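Local atomic coordinates of methylornithine synthase PylB (Methanosarcina barkeri, PDB entry 3T7V), a protein that isomerises L-lysine to (3R)-3-methyl-D-ornithine by radical S-adenosylmethionine chemistry, using a [4Fe-4S] cluster, in the biosynthesis of pyrrolysine. Residues T99-T102 with L103-A106. Residues are numbered along the deposited sequence; the frame is centred on the assembly and turned at random.
Sequences TCKT and LKGA
Cys-100 O takes the backbone N of Leu-103 at 2.9 Å as helix 93-103 of the radical SAM TIM-barrel-like core runs out into a type II beta turn, Leu-103 to Ala-106, leading to strand 110-115. A weak bond of 3.3 Å joins Lys-104 N to Cys-100 O. Gly-105 suits the third turn position because its phi is positive (68°). Ala-106 N closes the turn on Leu-103 O, and a water joins the carbonyls of Lys-101 and Lys-104.

Among side chains, Thr-102 OG1 bonds back to Thr-99 O at 2.7 Å, in the carbonyl plane on a lone pair; chi1 of 66° sets the hydroxyl between backbone N and carbonyl carbon. Replacing this threonine by alanine would probably leave Thr-99 O without its hydroxyl donor, though still bonded to Thr-102 N.

Apolar Leu-103 suits its buried site, packing against Leu-139 of helix 126-139 and Cys-63 and Ile-65 of strand 58-68. With CG beside its backbone N (chi1 -65°), Leu-103 CG lies 3.4 Å from Thr-99 O.

Lysine suits exposed position 104: the extended chain of Lys-104 reaches a salt bridge with Glu-138, while its CG lies 3.4 Å from Cys-100 O.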
ATOM      1  N   THR A  99       2.386 -19.525  -9.977  1.00 16.79           N
ATOM      2  CA  THR A  99       2.251 -18.046 -10.025  1.00 16.42           C
ATOM      3  C   THR A  99       3.647 -17.451 -10.171  1.00 16.40           C
ATOM      4  O   THR A  99       3.876 -16.537 -11.051  1.00 17.95           O
ATOM      5  CB  THR A  99       1.604 -17.532  -8.741  1.00 17.44           C
ATOM      6  OG1 THR A  99       0.274 -18.077  -8.693  1.00 22.40           O
ATOM      7  CG2 THR A  99       1.489 -16.038  -8.781  1.00 20.22           C
ATOM      8  N   CYS A 100       4.592 -17.944  -9.398  1.00 16.50           N
ATOM      9  CA  CYS A 100       5.959 -17.405  -9.481  1.00 18.48           C
ATOM     10  C   CYS A 100       6.516 -17.549 -10.925  1.00 18.50           C
ATOM     11  O   CYS A 100       7.222 -16.642 -11.411  1.00 19.10           O
ATOM     12  CB  CYS A 100       6.937 -18.121  -8.558  1.00 19.42           C
ATOM     13  SG  CYS A 100       6.669 -17.618  -6.847  1.00 23.76           S
ATOM     14  N   LYS A 101       6.252 -18.679 -11.588  1.00 18.11           N
ATOM     15  CA  LYS A 101       6.831 -18.897 -12.938  1.00 18.64           C
ATOM     16  C   LYS A 101       6.346 -17.774 -13.862  1.00 21.52           C
ATOM     17  O   LYS A 101       7.102 -17.339 -14.756  1.00 23.90           O
ATOM     18  CB  LYS A 101       6.440 -20.244 -13.480  1.00 21.76           C
ATOM     19  CG  LYS A 101       7.265 -21.309 -12.772  1.00 28.40           C
ATOM     20  CD  LYS A 101       7.038 -22.710 -13.371  1.00 34.13           C
ATOM     21  CE  LYS A 101       7.441 -23.843 -12.432  1.00 38.74           C
ATOM     22  NZ  LYS A 101       7.150 -25.150 -13.152  1.00 48.47           N
ATOM     23  N   THR A 102       5.119 -17.272 -13.656  1.00 18.28           N
ATOM     24  CA  THR A 102       4.589 -16.305 -14.569  1.00 20.64           C
ATOM     25  C   THR A 102       5.174 -14.918 -14.306  1.00 21.33           C
ATOM     26  O   THR A 102       4.995 -14.025 -15.112  1.00 26.75           O
ATOM     27  CB  THR A 102       3.013 -16.210 -14.518  1.00 23.67           C
ATOM     28  OG1 THR A 102       2.566 -15.699 -13.257  1.00 23.99           O
ATOM     29  CG2 THR A 102       2.382 -17.541 -14.684  1.00 24.48           C
ATOM     30  N   LEU A 103       5.868 -14.738 -13.158  1.00 19.04           N
ATOM     31  CA  LEU A 103       6.388 -13.438 -12.745  1.00 19.25           C
ATOM     32  C   LEU A 103       7.848 -13.269 -13.167  1.00 17.73           C
ATOM     33  O   LEU A 103       8.378 -12.121 -13.258  1.00 19.53           O
ATOM     34  CB  LEU A 103       6.318 -13.294 -11.199  1.00 21.89           C
ATOM     35  CG  LEU A 103       4.864 -13.300 -10.764  1.00 22.83           C
ATOM     36  CD1 LEU A 103       4.845 -13.147  -9.284  1.00 25.36           C
ATOM     37  CD2 LEU A 103       4.029 -12.246 -11.464  1.00 27.66           C
ATOM     38  N   LYS A 104       8.526 -14.412 -13.411  1.00 18.26           N
ATOM     39  CA  LYS A 104      10.003 -14.343 -13.635  1.00 17.25           C
ATOM     40  C   LYS A 104      10.264 -13.588 -14.920  1.00 17.85           C
ATOM     41  O   LYS A 104       9.762 -13.960 -15.981  1.00 23.40           O
ATOM     42  CB  LYS A 104      10.540 -15.776 -13.745  1.00 18.07           C
ATOM     43  CG  LYS A 104      10.472 -16.471 -12.392  1.00 17.41           C
ATOM     44  CD  LYS A 104      10.967 -17.936 -12.543  1.00 18.25           C
ATOM     45  CE  LYS A 104      10.615 -18.684 -11.270  1.00 21.15           C
ATOM     46  NZ  LYS A 104      11.159 -20.054 -11.319  1.00 22.88           N
ATOM     47  N   GLY A 105      11.126 -12.581 -14.764  1.00 19.12           N
ATOM     48  CA  GLY A 105      11.502 -11.726 -15.908  1.00 20.85           C
ATOM     49  C   GLY A 105      10.403 -10.839 -16.463  1.00 21.90           C
ATOM     50  O   GLY A 105      10.576 -10.285 -17.527  1.00 24.57           O
ATOM     51  N   ALA A 106       9.319 -10.622 -15.709  1.00 18.63           N
ATOM     52  CA  ALA A 106       8.233  -9.806 -16.175  1.00 20.75           C
ATOM     53  C   ALA A 106       8.507  -8.341 -16.006  1.00 21.38           C
ATOM     54  O   ALA A 106       7.849  -7.548 -16.695  1.00 24.96           O
ATOM     55  CB  ALA A 106       6.892 -10.169 -15.493  1.00 23.74           C
TER
HETATM   56  O   HOH W   1       8.090 -15.640 -16.784  1.00 36.84           O